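Local coordinates for protein NAD(P)H-flavin oxidoreductase (Agrobacterium tumefaciens str. C58, PDB 2FRE) that binds FMN and probably uses NAD(P)H to reduce flavins or related acceptors, at residues Trp21-Ala25 and Leu174-Pro180; His35-Ile39 and Gln124-Tyr130; Ile92-His96 and Ser107-Ser111; Phe70-Leu74 and Val87-Val91. One frame throughout, in Å; residues are numbered along the deposited sequence.

Contact 1: Trp21-Ala25 and Leu174-Pro180. With FMN (flavin mononucleotide), chain C.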
loop_
_atom_site.group_PDB
_atom_site.type_symbol
_atom_site.label_atom_id
_atom_site.label_comp_id
_atom_site.label_asym_id
_atom_site.label_seq_id
_atom_site.Cartn_x
_atom_site.Cartn_y
_atom_site.Cartn_z
ATOM N N TRP A 21 11.763 -4.513 -6.278
ATOM C CA TRP A 21 12.109 -3.286 -6.995
ATOM C C TRP A 21 11.477 -3.245 -8.363
ATOM O O TRP A 21 10.803 -4.183 -8.761
ATOM C CB TRP A 21 13.623 -3.079 -7.088
ATOM C CG TRP A 21 14.380 -3.963 -8.018
ATOM C CD1 TRP A 21 14.549 -5.309 -7.909
ATOM C CD2 TRP A 21 15.160 -3.553 -9.140
ATOM N NE1 TRP A 21 15.360 -5.774 -8.905
ATOM C CE2 TRP A 21 15.751 -4.713 -9.685
ATOM C CE3 TRP A 21 15.408 -2.318 -9.751
ATOM C CZ2 TRP A 21 16.586 -4.670 -10.782
ATOM C CZ3 TRP A 21 16.230 -2.278 -10.855
ATOM C CH2 TRP A 21 16.804 -3.446 -11.368
ATOM N N SER A 22 11.664 -2.130 -9.063
ATOM C CA SER A 22 10.889 -1.854 -10.271
ATOM C C SER A 22 11.828 -1.623 -11.462
ATOM O O SER A 22 12.069 -0.500 -11.879
ATOM C CB SER A 22 9.932 -0.688 -10.016
ATOM O OG SER A 22 9.112 -0.972 -8.867
ATOM N N PRO A 23 12.351 -2.717 -12.035
ATOM C CA PRO A 23 13.155 -2.599 -13.229
ATOM C C PRO A 23 12.283 -2.385 -14.459
ATOM O O PRO A 23 11.054 -2.417 -14.364
ATOM C CB PRO A 23 13.854 -3.956 -13.313
ATOM C CG PRO A 23 12.852 -4.895 -12.733
ATOM C CD PRO A 23 12.226 -4.119 -11.598
ATOM N N ARG A 24 12.933 -2.189 -15.603
ATOM C CA ARG A 24 12.245 -1.947 -16.873
ATOM C C ARG A 24 12.577 -2.984 -17.951
ATOM O O ARG A 24 11.897 -3.010 -18.978
ATOM C CB ARG A 24 12.580 -0.538 -17.400
ATOM C CG ARG A 24 12.030 0.554 -16.525
ATOM C CD ARG A 24 12.322 1.925 -17.018
ATOM N NE ARG A 24 11.792 2.873 -16.056
ATOM C CZ ARG A 24 12.421 3.281 -14.956
ATOM N NH1 ARG A 24 13.661 2.886 -14.701
ATOM N NH2 ARG A 24 11.815 4.113 -14.119
ATOM N N ALA A 25 13.606 -3.811 -17.737
ATOM C CA ALA A 25 14.020 -4.799 -18.764
ATOM C C ALA A 25 13.254 -6.103 -18.572
ATOM O O ALA A 25 13.597 -6.900 -17.709
ATOM C CB ALA A 25 15.508 -5.039 -18.733
ATOM N N LEU A 174 17.728 4.324 -20.285
ATOM C CA LEU A 174 17.013 3.421 -19.368
ATOM C C LEU A 174 17.924 2.359 -18.752
ATOM O O LEU A 174 17.782 2.019 -17.574
ATOM C CB LEU A 174 15.854 2.731 -20.079
ATOM C CG LEU A 174 14.721 3.637 -20.560
ATOM C CD1 LEU A 174 13.588 2.800 -21.146
ATOM C CD2 LEU A 174 14.211 4.514 -19.432
ATOM N N ALA A 175 18.845 1.830 -19.551
ATOM C CA ALA A 175 19.817 0.858 -19.054
ATOM C C ALA A 175 20.594 1.443 -17.890
ATOM O O ALA A 175 20.811 0.765 -16.887
ATOM C CB ALA A 175 20.764 0.436 -20.143
ATOM N N GLU A 176 20.983 2.712 -18.011
ATOM C CA GLU A 176 21.691 3.396 -16.933
ATOM C C GLU A 176 20.848 3.519 -15.674
ATOM O O GLU A 176 21.391 3.639 -14.594
ATOM C CB GLU A 176 22.149 4.788 -17.367
ATOM C CG GLU A 176 23.333 4.757 -18.280
ATOM C CD GLU A 176 23.773 6.145 -18.718
ATOM O OE1 GLU A 176 23.207 7.150 -18.205
ATOM O OE2 GLU A 176 24.688 6.207 -19.563
ATOM N N ARG A 177 19.525 3.502 -15.807
ATOM C CA ARG A 177 18.622 3.610 -14.647
ATOM C C ARG A 177 18.180 2.276 -14.105
ATOM O O ARG A 177 17.385 2.218 -13.166
ATOM C CB ARG A 177 17.375 4.408 -15.022
ATOM C CG ARG A 177 17.675 5.853 -15.221
ATOM C CD ARG A 177 16.492 6.628 -15.773
ATOM N NE ARG A 177 16.737 8.054 -15.579
ATOM C CZ ARG A 177 17.660 8.764 -16.232
ATOM N NH1 ARG A 177 18.448 8.210 -17.146
ATOM N NH2 ARG A 177 17.802 10.056 -15.971
ATOM N N GLU A 178 18.669 1.199 -14.702
ATOM C CA GLU A 178 18.291 -0.129 -14.298
ATOM C C GLU A 178 19.094 -0.534 -13.053
ATOM O O GLU A 178 19.907 -1.437 -13.092
ATOM C CB GLU A 178 18.486 -1.091 -15.472
ATOM C CG GLU A 178 17.860 -2.430 -15.284
ATOM C CD GLU A 178 16.357 -2.485 -15.601
ATOM O OE1 GLU A 178 15.617 -1.462 -15.477
ATOM O OE2 GLU A 178 15.918 -3.599 -15.940
ATOM N N VAL A 179 18.835 0.142 -11.936
ATOM C CA VAL A 179 19.566 -0.101 -10.694
ATOM C C VAL A 179 18.613 0.224 -9.550
ATOM O O VAL A 179 17.834 1.179 -9.656
ATOM C CB VAL A 179 20.882 0.719 -10.627
ATOM C CG1 VAL A 179 20.605 2.201 -10.614
ATOM C CG2 VAL A 179 21.691 0.349 -9.401
ATOM N N PRO A 180 18.591 -0.606 -8.489
ATOM C CA PRO A 180 17.581 -0.334 -7.470
ATOM C C PRO A 180 17.769 1.044 -6.823
ATOM O O PRO A 180 18.889 1.430 -6.437
ATOM C CB PRO A 180 17.760 -1.493 -6.474
ATOM C CG PRO A 180 18.373 -2.575 -7.335
ATOM C CD PRO A 180 19.349 -1.824 -8.171
HETATM N N1 FMN C . 8.240 4.450 -13.230
HETATM C C2 FMN C . 8.331 4.816 -14.573
HETATM O O2 FMN C . 9.332 4.508 -15.230
HETATM N N3 FMN C . 7.320 5.542 -15.175
HETATM C C4 FMN C . 6.193 5.909 -14.490
HETATM O O4 FMN C . 5.215 6.359 -15.120
HETATM C C4A FMN C . 6.102 5.534 -13.133
HETATM N N5 FMN C . 4.985 5.884 -12.394
HETATM C C5A FMN C . 4.876 5.444 -11.085
HETATM C C6 FMN C . 3.739 5.766 -10.366
HETATM C C7 FMN C . 3.589 5.340 -9.062
HETATM C C7M FMN C . 2.171 5.281 -8.565
HETATM C C8 FMN C . 4.597 4.596 -8.438
HETATM C C8M FMN C . 4.262 3.676 -7.288
HETATM C C9 FMN C . 5.743 4.270 -9.151
HETATM C C9A FMN C . 5.894 4.717 -10.477
HETATM N N10 FMN C . 7.036 4.412 -11.186
HETATM C C10 FMN C . 7.126 4.804 -12.517
HETATM C "C1'" FMN C . 8.203 3.710 -10.537
HETATM C "C2'" FMN C . 8.855 4.472 -9.385
HETATM O "O2'" FMN C . 9.753 5.475 -9.844
HETATM C "C3'" FMN C . 9.556 3.490 -8.450
HETATM O "O3'" FMN C . 8.593 2.635 -7.845
HETATM C "C4'" FMN C . 10.385 4.224 -7.403
HETATM O "O4'" FMN C . 11.456 4.921 -8.018
HETATM C "C5'" FMN C . 10.947 3.306 -6.323
HETATM O "O5'" FMN C . 11.796 2.319 -6.887
HETATM P P FMN C . 11.526 0.751 -6.646
HETATM O O1P FMN C . 11.830 0.486 -5.182
HETATM O O2P FMN C . 10.062 0.443 -6.916
HETATM O O3P FMN C . 12.431 0.009 -7.592
HETATM O O HOH W 1 14.847 0.728 -11.298
HETATM O O HOH W 2 15.536 1.162 -16.199
HETATM O O HOH W 3 15.020 3.804 -12.195
#
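Pro180 lies over one face of the Trp21 indole, its CG 3.9 Å from the centroid of the six-membered ring in a CH-pi contact, while Pro23 CD covers the centre of the opposite face. At the edge of the ring runs the backbone of Glu178, and the FMN phosphate oxygen O3P lies close to the ring plane. The guanidinium of Arg24 is met at its edge: Arg24 NH2 gives a hydrogen bond of 2.7 Å to FMN O2, NE gives a second to the same carbonyl, and NH1 binds two waters that lead back to Leu174 O, Glu178 OE1 and Arg177 O. Two N-H groups of one guanidinium grip the C2 carbonyl, and its positive charge would probably draw electron density toward that end of the flavin. Behind this first shell stands the carboxylate of Glu178. Folded back at CB-CG (chi2 82°), it takes the N-H of Arg24 on the syn lone pair of OE1 at 2.8 Å and the N-H of Ala25 on OE2 at 2.9 Å, the latter somewhat out of its plane. Two consecutive amides are pinned by one side chain, which fixes the backbone from which Arg24 reaches the flavin. Ser22 faces the other way, binding FMN O3P through N and O2P through OG. Arg20, Ser22 and Arg24 form an Arg-X-Ser-X-Arg pattern holding phosphate and flavin, consistent with the N-terminal FMN-binding motif of nitroreductase-like enzymes.

Contact 2: His35-Ile39 and Gln124-Tyr130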
loop_
_atom_site.group_PDB
_atom_site.type_symbol
_atom_site.label_atom_id
_atom_site.label_comp_id
_atom_site.label_asym_id
_atom_site.label_seq_id
_atom_site.Cartn_x
_atom_site.Cartn_y
_atom_site.Cartn_z
ATOM N N HIS A 35 -0.633 -17.670 -12.180
ATOM C CA HIS A 35 0.328 -16.788 -11.521
ATOM C C HIS A 35 -0.267 -15.392 -11.390
ATOM O O HIS A 35 -0.196 -14.809 -10.313
ATOM C CB HIS A 35 1.675 -16.756 -12.257
ATOM C CG HIS A 35 2.530 -17.964 -12.005
ATOM N ND1 HIS A 35 3.820 -18.081 -12.483
ATOM C CD2 HIS A 35 2.292 -19.089 -11.293
ATOM C CE1 HIS A 35 4.325 -19.238 -12.103
ATOM N NE2 HIS A 35 3.421 -19.871 -11.378
ATOM N N LEU A 36 -0.899 -14.873 -12.453
ATOM C CA LEU A 36 -1.498 -13.527 -12.354
ATOM C C LEU A 36 -2.655 -13.503 -11.371
ATOM O O LEU A 36 -2.817 -12.551 -10.615
ATOM C CB LEU A 36 -1.974 -12.978 -13.705
ATOM C CG LEU A 36 -2.539 -11.537 -13.632
ATOM C CD1 LEU A 36 -1.539 -10.569 -13.102
ATOM C CD2 LEU A 36 -3.007 -11.078 -15.011
ATOM N N LEU A 37 -3.452 -14.562 -11.379
ATOM C CA LEU A 37 -4.584 -14.668 -10.472
ATOM C C LEU A 37 -4.122 -14.744 -9.001
ATOM O O LEU A 37 -4.716 -14.106 -8.113
ATOM C CB LEU A 37 -5.491 -15.843 -10.897
ATOM C CG LEU A 37 -6.283 -15.590 -12.200
ATOM C CD1 LEU A 37 -6.999 -16.837 -12.665
ATOM C CD2 LEU A 37 -7.304 -14.456 -12.054
ATOM N N THR A 38 -3.026 -15.454 -8.750
ATOM C CA THR A 38 -2.424 -15.492 -7.414
ATOM C C THR A 38 -2.003 -14.090 -6.964
ATOM O O THR A 38 -2.301 -13.658 -5.832
ATOM C CB THR A 38 -1.231 -16.481 -7.373
ATOM O OG1 THR A 38 -1.666 -17.768 -7.820
ATOM C CG2 THR A 38 -0.693 -16.639 -5.961
ATOM N N ILE A 39 -1.346 -13.371 -7.875
ATOM C CA ILE A 39 -0.900 -11.993 -7.633
ATOM C C ILE A 39 -2.061 -11.082 -7.276
ATOM O O ILE A 39 -1.982 -10.348 -6.304
ATOM C CB ILE A 39 -0.118 -11.438 -8.846
ATOM C CG1 ILE A 39 1.233 -12.170 -8.943
ATOM C CG2 ILE A 39 0.091 -9.917 -8.719
ATOM C CD1 ILE A 39 1.992 -11.899 -10.199
ATOM N N GLN A 124 3.496 -10.019 -3.878
ATOM C CA GLN A 124 3.167 -11.365 -4.364
ATOM C C GLN A 124 3.872 -11.676 -5.694
ATOM O O GLN A 124 4.402 -12.785 -5.891
ATOM C CB GLN A 124 1.653 -11.584 -4.453
ATOM C CG GLN A 124 1.228 -13.033 -4.771
ATOM C CD GLN A 124 1.803 -14.097 -3.853
ATOM O OE1 GLN A 124 2.914 -14.671 -4.091
ATOM N NE2 GLN A 124 1.048 -14.428 -2.834
ATOM N N ALA A 125 3.907 -10.695 -6.587
ATOM C CA ALA A 125 4.663 -10.808 -7.842
ATOM C C ALA A 125 6.144 -11.135 -7.566
ATOM O O ALA A 125 6.704 -12.092 -8.125
ATOM C CB ALA A 125 4.545 -9.508 -8.654
ATOM N N HIS A 126 6.767 -10.318 -6.724
ATOM C CA HIS A 126 8.121 -10.581 -6.252
ATOM C C HIS A 126 8.307 -12.012 -5.743
ATOM O O HIS A 126 9.258 -12.718 -6.138
ATOM C CB HIS A 126 8.550 -9.608 -5.146
ATOM C CG HIS A 126 9.956 -9.854 -4.704
ATOM N ND1 HIS A 126 10.263 -10.481 -3.516
ATOM C CD2 HIS A 126 11.128 -9.631 -5.326
ATOM C CE1 HIS A 126 11.570 -10.616 -3.420
ATOM N NE2 HIS A 126 12.120 -10.132 -4.517
ATOM N N LEU A 127 7.402 -12.448 -4.871
ATOM C CA LEU A 127 7.509 -13.780 -4.289
ATOM C C LEU A 127 7.437 -14.923 -5.312
ATOM O O LEU A 127 8.028 -15.993 -5.098
ATOM C CB LEU A 127 6.474 -13.967 -3.179
ATOM C CG LEU A 127 6.744 -13.144 -1.911
ATOM C CD1 LEU A 127 5.527 -13.141 -1.010
ATOM C CD2 LEU A 127 7.972 -13.653 -1.135
ATOM N N LEU A 128 6.751 -14.693 -6.428
ATOM C CA LEU A 128 6.671 -15.664 -7.526
ATOM C C LEU A 128 7.818 -15.580 -8.533
ATOM O O LEU A 128 7.876 -16.379 -9.462
ATOM C CB LEU A 128 5.328 -15.503 -8.263
ATOM C CG LEU A 128 4.101 -15.906 -7.449
ATOM C CD1 LEU A 128 2.853 -15.495 -8.186
ATOM C CD2 LEU A 128 4.116 -17.415 -7.180
ATOM N N GLY A 129 8.731 -14.631 -8.353
ATOM C CA GLY A 129 9.899 -14.536 -9.205
ATOM C C GLY A 129 9.759 -13.490 -10.285
ATOM O O GLY A 129 10.584 -13.428 -11.205
ATOM N N TYR A 130 8.725 -12.657 -10.175
ATOM C CA TYR A 130 8.481 -11.581 -11.147
ATOM C C TYR A 130 8.833 -10.240 -10.539
ATOM O O TYR A 130 9.195 -10.159 -9.369
ATOM C CB TYR A 130 7.007 -11.571 -11.568
ATOM C CG TYR A 130 6.568 -12.883 -12.159
ATOM C CD1 TYR A 130 7.055 -13.302 -13.374
ATOM C CD2 TYR A 130 5.676 -13.711 -11.486
ATOM C CE1 TYR A 130 6.665 -14.510 -13.919
ATOM C CE2 TYR A 130 5.282 -14.915 -12.016
ATOM C CZ TYR A 130 5.786 -15.320 -13.226
ATOM O OH TYR A 130 5.396 -16.506 -13.776
#
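Ile39, His35 and Leu128 bury the most surface where helix 33-44 meets the end of helix 110-127. Ile39 works through its longer branch: CG1 stands beside the backbone N (chi1 -70°) and carries CD1 over the backbone of Ala125, 3.7 Å from Ala125 CA. CG1 of the same branch meets Leu128 CD1 at 3.8 Å, so one branch of Ile39 spans Ala125 and Leu128. Leu128 CD1 also rests against the carbonyl oxygen of His35, at 3.8 Å, one turn earlier on the facing helix. His35 supplies the polar part. Its ND1 and Tyr130 OH share a short hydrogen bond of 2.6 Å, nearly straight at 165°, in which either atom could be the donor. Each partner lies at the edge of the other's ring and the planes stand at 63°, so the rings meet rim to rim. One turn back from Leu128, Gln124 CG packs on Ile39 CA at 3.7 Å, and Pro12 and Phe17 of the second subunit pack on Thr38 and Gln124. Gly129, with positive phi, turns the chain out of the helix and lets Tyr130 swing back toward His35; this C-terminal Schellman motif ends helix 110-127 in a helix-helix interface of the nitroreductase-like fold.

Contact 3: Ile92-His96 and Ser107-Ser111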
loop_
_atom_site.group_PDB
_atom_site.type_symbol
_atom_site.label_atom_id
_atom_site.label_comp_id
_atom_site.label_asym_id
_atom_site.label_seq_id
_atom_site.Cartn_x
_atom_site.Cartn_y
_atom_site.Cartn_z
ATOM N N ILE A 92 -7.509 0.506 -10.136
ATOM C CA ILE A 92 -8.625 1.422 -10.122
ATOM C C ILE A 92 -9.192 1.401 -8.718
ATOM O O ILE A 92 -9.018 0.410 -8.010
ATOM C CB ILE A 92 -9.678 0.922 -11.131
ATOM C CG1 ILE A 92 -9.116 1.043 -12.539
ATOM C CG2 ILE A 92 -11.007 1.672 -11.012
ATOM C CD1 ILE A 92 -9.549 -0.068 -13.393
ATOM N N SER A 93 -9.867 2.468 -8.307
ATOM C CA SER A 93 -10.590 2.445 -7.026
ATOM C C SER A 93 -11.928 3.165 -7.099
ATOM O O SER A 93 -12.069 4.170 -7.793
ATOM C CB SER A 93 -9.753 3.051 -5.900
ATOM O OG SER A 93 -9.553 4.432 -6.104
ATOM N N ARG A 94 -12.884 2.651 -6.340
ATOM C CA ARG A 94 -14.214 3.269 -6.201
ATOM C C ARG A 94 -14.071 4.463 -5.259
ATOM O O ARG A 94 -13.642 4.292 -4.128
ATOM C CB ARG A 94 -15.210 2.249 -5.646
ATOM C CG ARG A 94 -16.672 2.648 -5.807
ATOM C CD ARG A 94 -17.642 1.619 -5.251
ATOM N NE ARG A 94 -18.883 1.627 -6.035
ATOM C CZ ARG A 94 -19.491 0.558 -6.560
ATOM N NH1 ARG A 94 -19.025 -0.672 -6.382
ATOM N NH2 ARG A 94 -20.600 0.729 -7.264
ATOM N N ASP A 95 -14.406 5.665 -5.730
ATOM C CA ASP A 95 -14.153 6.893 -4.946
ATOM C C ASP A 95 -15.271 7.225 -3.957
ATOM O O ASP A 95 -15.310 8.314 -3.377
ATOM C CB ASP A 95 -13.886 8.097 -5.854
ATOM C CG ASP A 95 -15.108 8.543 -6.649
ATOM O OD1 ASP A 95 -16.273 8.303 -6.255
ATOM O OD2 ASP A 95 -14.880 9.162 -7.695
ATOM N N HIS A 96 -16.158 6.269 -3.754
ATOM C CA HIS A 96 -17.295 6.466 -2.890
ATOM C C HIS A 96 -17.709 5.111 -2.385
ATOM O O HIS A 96 -17.304 4.090 -2.927
ATOM C CB HIS A 96 -18.440 7.037 -3.706
ATOM C CG HIS A 96 -18.804 6.183 -4.881
ATOM N ND1 HIS A 96 -19.860 5.298 -4.857
ATOM C CD2 HIS A 96 -18.233 6.049 -6.101
ATOM C CE1 HIS A 96 -19.930 4.666 -6.015
ATOM N NE2 HIS A 96 -18.958 5.108 -6.790
ATOM N N SER A 107 -15.472 8.567 -0.371
ATOM C CA SER A 107 -14.584 7.747 0.423
ATOM C C SER A 107 -13.339 8.536 0.784
ATOM O O SER A 107 -12.695 9.117 -0.086
ATOM C CB SER A 107 -14.165 6.505 -0.352
ATOM O OG SER A 107 -13.006 5.964 0.234
ATOM N N ALA A 108 -12.991 8.527 2.065
ATOM C CA ALA A 108 -11.815 9.253 2.542
ATOM C C ALA A 108 -10.519 8.482 2.293
ATOM O O ALA A 108 -9.459 9.087 2.250
ATOM C CB ALA A 108 -11.959 9.566 4.014
ATOM N N THR A 109 -10.604 7.167 2.099
ATOM C CA THR A 109 -9.407 6.312 2.073
ATOM C C THR A 109 -9.210 5.466 0.810
ATOM O O THR A 109 -8.269 4.644 0.756
ATOM C CB THR A 109 -9.439 5.333 3.266
ATOM O OG1 THR A 109 -10.537 4.430 3.103
ATOM C CG2 THR A 109 -9.586 6.099 4.583
ATOM N N HIS A 110 -10.069 5.625 -0.201
ATOM C CA HIS A 110 -10.039 4.692 -1.353
ATOM C C HIS A 110 -8.688 4.603 -2.087
ATOM O O HIS A 110 -8.272 3.525 -2.487
ATOM C CB HIS A 110 -11.183 4.971 -2.346
ATOM C CG HIS A 110 -11.046 6.246 -3.114
ATOM N ND1 HIS A 110 -11.444 7.469 -2.610
ATOM C CD2 HIS A 110 -10.590 6.485 -4.366
ATOM C CE1 HIS A 110 -11.217 8.404 -3.512
ATOM N NE2 HIS A 110 -10.706 7.835 -4.587
ATOM N N SER A 111 -7.991 5.722 -2.239
ATOM C CA SER A 111 -6.712 5.721 -2.925
ATOM C C SER A 111 -5.612 5.127 -2.045
ATOM O O SER A 111 -4.773 4.348 -2.498
ATOM C CB SER A 111 -6.352 7.149 -3.375
ATOM O OG SER A 111 -7.290 7.589 -4.355
#
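The imidazole of His110 lies flat against the backbone of Asp95: Asp95 CA sits 3.4 Å from the ring centroid and 2° off the ring normal, a CH-pi contact centred on the face. Asp95 CB continues along the same face, 3.4 Å from His110 NE2. Arg94 O approaches the base of the side chain, 3.1 Å from His110 CB. One direct backbone hydrogen bond joins the segments, from Ser107 N to Asp95 O at 3.0 Å; it is nearly straight (167°), although the donor stands above the carbonyl plane.

Part of what positions the histidine comes from its own segment. CG lies between the backbone N and the carbonyl carbon (chi1 70°), which brings the ring back over the preceding turn, and ND1 donates to Ser107 O at 3.3 Å, with that oxygen in the ring plane but the donor well above the carbonyl plane of Ser107; the bond is consistent with a ring held face-on to Asp95. Ser107 OG in turn accepts from Thr109 N at 3.3 Å, an ST turn, and more weakly from His110 N, so one hydroxyl shapes the entry to the helix.

Glu156 OE2 of strand 153-162 is hydrogen-bonded to both Ser93 OG and Ser111 OG, bridging strand and helix. Thr109, at the N-cap position, touches FMN; its side chain does not cap the helix, OG1 bonding to Asp113 instead. Just after strand 104-106, the antiparallel partner of 87-98, the Ser107-Asp95 bond marks where the chain turns into helix 110-127, fastening its start to the second half of strand 87-98.

Contact 4: Phe70-Leu74 and Val87-Val91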
loop_
_atom_site.group_PDB
_atom_site.type_symbol
_atom_site.label_atom_id
_atom_site.label_comp_id
_atom_site.label_asym_id
_atom_site.label_seq_id
_atom_site.Cartn_x
_atom_site.Cartn_y
_atom_site.Cartn_z
ATOM N N PHE A 70 -3.870 -1.918 -24.365
ATOM C CA PHE A 70 -3.285 -1.674 -23.050
ATOM C C PHE A 70 -1.944 -0.953 -23.172
ATOM O O PHE A 70 -1.661 -0.052 -22.405
ATOM C CB PHE A 70 -3.134 -2.983 -22.265
ATOM C CG PHE A 70 -4.381 -3.397 -21.538
ATOM C CD1 PHE A 70 -5.546 -3.685 -22.226
ATOM C CD2 PHE A 70 -4.390 -3.498 -20.145
ATOM C CE1 PHE A 70 -6.730 -4.059 -21.535
ATOM C CE2 PHE A 70 -5.564 -3.879 -19.462
ATOM C CZ PHE A 70 -6.715 -4.152 -20.146
ATOM N N VAL A 71 -1.134 -1.330 -24.158
ATOM C CA VAL A 71 0.141 -0.645 -24.395
ATOM C C VAL A 71 -0.065 0.834 -24.780
ATOM O O VAL A 71 0.618 1.726 -24.264
ATOM C CB VAL A 71 0.956 -1.327 -25.498
ATOM C CG1 VAL A 71 2.152 -0.475 -25.883
ATOM C CG2 VAL A 71 1.422 -2.733 -25.056
ATOM N N GLU A 72 -1.021 1.109 -25.659
ATOM C CA GLU A 72 -1.128 2.463 -26.215
ATOM C C GLU A 72 -1.821 3.424 -25.254
ATOM O O GLU A 72 -1.813 4.631 -25.496
ATOM C CB GLU A 72 -1.783 2.444 -27.598
ATOM C CG GLU A 72 -3.268 2.275 -27.595
ATOM C CD GLU A 72 -3.832 2.085 -28.991
ATOM O OE1 GLU A 72 -3.568 2.927 -29.890
ATOM O OE2 GLU A 72 -4.562 1.091 -29.176
ATOM N N LEU A 73 -2.394 2.873 -24.168
ATOM C CA LEU A 73 -2.958 3.632 -23.059
ATOM C C LEU A 73 -1.880 4.140 -22.090
ATOM O O LEU A 73 -2.164 4.946 -21.209
ATOM C CB LEU A 73 -3.987 2.801 -22.289
ATOM C CG LEU A 73 -5.321 2.557 -23.014
ATOM C CD1 LEU A 73 -6.175 1.576 -22.215
ATOM C CD2 LEU A 73 -6.052 3.854 -23.242
ATOM N N LEU A 74 -0.649 3.689 -22.278
ATOM C CA LEU A 74 0.500 4.261 -21.581
ATOM C C LEU A 74 1.090 5.361 -22.442
ATOM O O LEU A 74 0.981 5.326 -23.681
ATOM C CB LEU A 74 1.577 3.204 -21.359
ATOM C CG LEU A 74 1.094 1.823 -20.917
ATOM C CD1 LEU A 74 2.260 0.842 -20.894
ATOM C CD2 LEU A 74 0.410 1.947 -19.586
ATOM N N VAL A 87 2.474 -8.875 -18.468
ATOM C CA VAL A 87 1.121 -8.483 -18.102
ATOM C C VAL A 87 1.107 -6.968 -17.952
ATOM O O VAL A 87 2.064 -6.390 -17.440
ATOM C CB VAL A 87 0.704 -9.146 -16.743
ATOM C CG1 VAL A 87 -0.593 -8.566 -16.216
ATOM C CG2 VAL A 87 0.597 -10.646 -16.881
ATOM N N LEU A 88 0.035 -6.335 -18.427
ATOM C CA LEU A 88 -0.260 -4.951 -18.117
ATOM C C LEU A 88 -1.632 -4.906 -17.447
ATOM O O LEU A 88 -2.551 -5.634 -17.843
ATOM C CB LEU A 88 -0.249 -4.076 -19.374
ATOM C CG LEU A 88 1.130 -3.795 -19.973
ATOM C CD1 LEU A 88 1.021 -3.246 -21.369
ATOM C CD2 LEU A 88 1.878 -2.832 -19.116
ATOM N N LEU A 89 -1.768 -4.046 -16.439
ATOM C CA LEU A 89 -3.040 -3.844 -15.795
ATOM C C LEU A 89 -3.153 -2.437 -15.220
ATOM O O LEU A 89 -2.155 -1.742 -15.055
ATOM C CB LEU A 89 -3.248 -4.896 -14.688
ATOM C CG LEU A 89 -2.300 -4.900 -13.480
ATOM C CD1 LEU A 89 -2.720 -3.908 -12.396
ATOM C CD2 LEU A 89 -2.247 -6.300 -12.863
ATOM N N PHE A 90 -4.381 -2.037 -14.921
ATOM C CA PHE A 90 -4.642 -0.763 -14.283
ATOM C C PHE A 90 -5.299 -0.998 -12.927
ATOM O O PHE A 90 -6.236 -1.808 -12.773
ATOM C CB PHE A 90 -5.441 0.161 -15.218
ATOM C CG PHE A 90 -4.719 0.447 -16.494
ATOM C CD1 PHE A 90 -3.710 1.422 -16.536
ATOM C CD2 PHE A 90 -4.968 -0.306 -17.626
ATOM C CE1 PHE A 90 -3.001 1.659 -17.707
ATOM C CE2 PHE A 90 -4.259 -0.089 -18.800
ATOM C CZ PHE A 90 -3.262 0.894 -18.844
ATOM N N VAL A 91 -4.754 -0.309 -11.934
ATOM C CA VAL A 91 -5.299 -0.314 -10.603
ATOM C C VAL A 91 -6.282 0.850 -10.484
ATOM O O VAL A 91 -5.946 1.998 -10.719
ATOM C CB VAL A 91 -4.224 -0.198 -9.517
ATOM C CG1 VAL A 91 -4.888 -0.221 -8.146
ATOM C CG2 VAL A 91 -3.196 -1.304 -9.642
#
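Phe70 and Phe90 form the aromatic part of the interface, two rings lying side by side and running in opposing senses. Their centroids are 5.7 Å apart and their planes 36° from one another, an oblique pairing in which Phe70 CD2 approaches Phe90 CE2 to 3.7 Å. Phe70 CD2 also lies 3.6 Å from Leu88 O, and the ring edge points at Leu89 CA. Phe70 thus touches both main chain and side chain of the strand.

Aliphatic contacts surround this pair. Leu88 spreads its two methyls: CD1 meets Val71 CG2 at 3.7 Å, whereas CD2 reaches toward Leu74 CD1 at 4.1 Å, tip to tip. The other methyl of Leu74, CD2, crosses to Phe90 CZ at 3.9 Å, and Leu73 CB touches the same ring carbon, so two successive leucines both meet the tip of Phe90. In the alpha+beta fold of the nitroreductase family this places helix 67-72 and the turn after it on one face of the central antiparallel sheet, where Leu88 and Phe90 point toward the helix while Leu89, between them, points away.

Hydrogen bonds do not link the two segments. The polar main chain is served within the sheet, Leu88 pairing with Ala60 and Leu89 with Val159. Leu147 and Ile143 extend the apolar cluster around Phe90, and Gly193 of the second subunit packs against Phe70.

In the fold
From the N terminus, the chain first passes through 21-25, whose partner, 174-180, comes only near the C terminus; contact 1 therefore closes the longest loop and encloses the other three. Helix 33-44 then opens contact 2, closed by the end of helix 110-127, and contacts 4 and 3 fall within that loop one after the other. Contact 4 joins helix 67-72 to the start of strand 87-98, and contact 3 takes up the next part of that strand and ties it to the start of helix 110-127. Contacts 2 and 4 touch at Leu36 and Val87, so helix 33-44 packs against strand 87-98 there. Contacts 1 and 3 lie on opposite sides of the chain's centre.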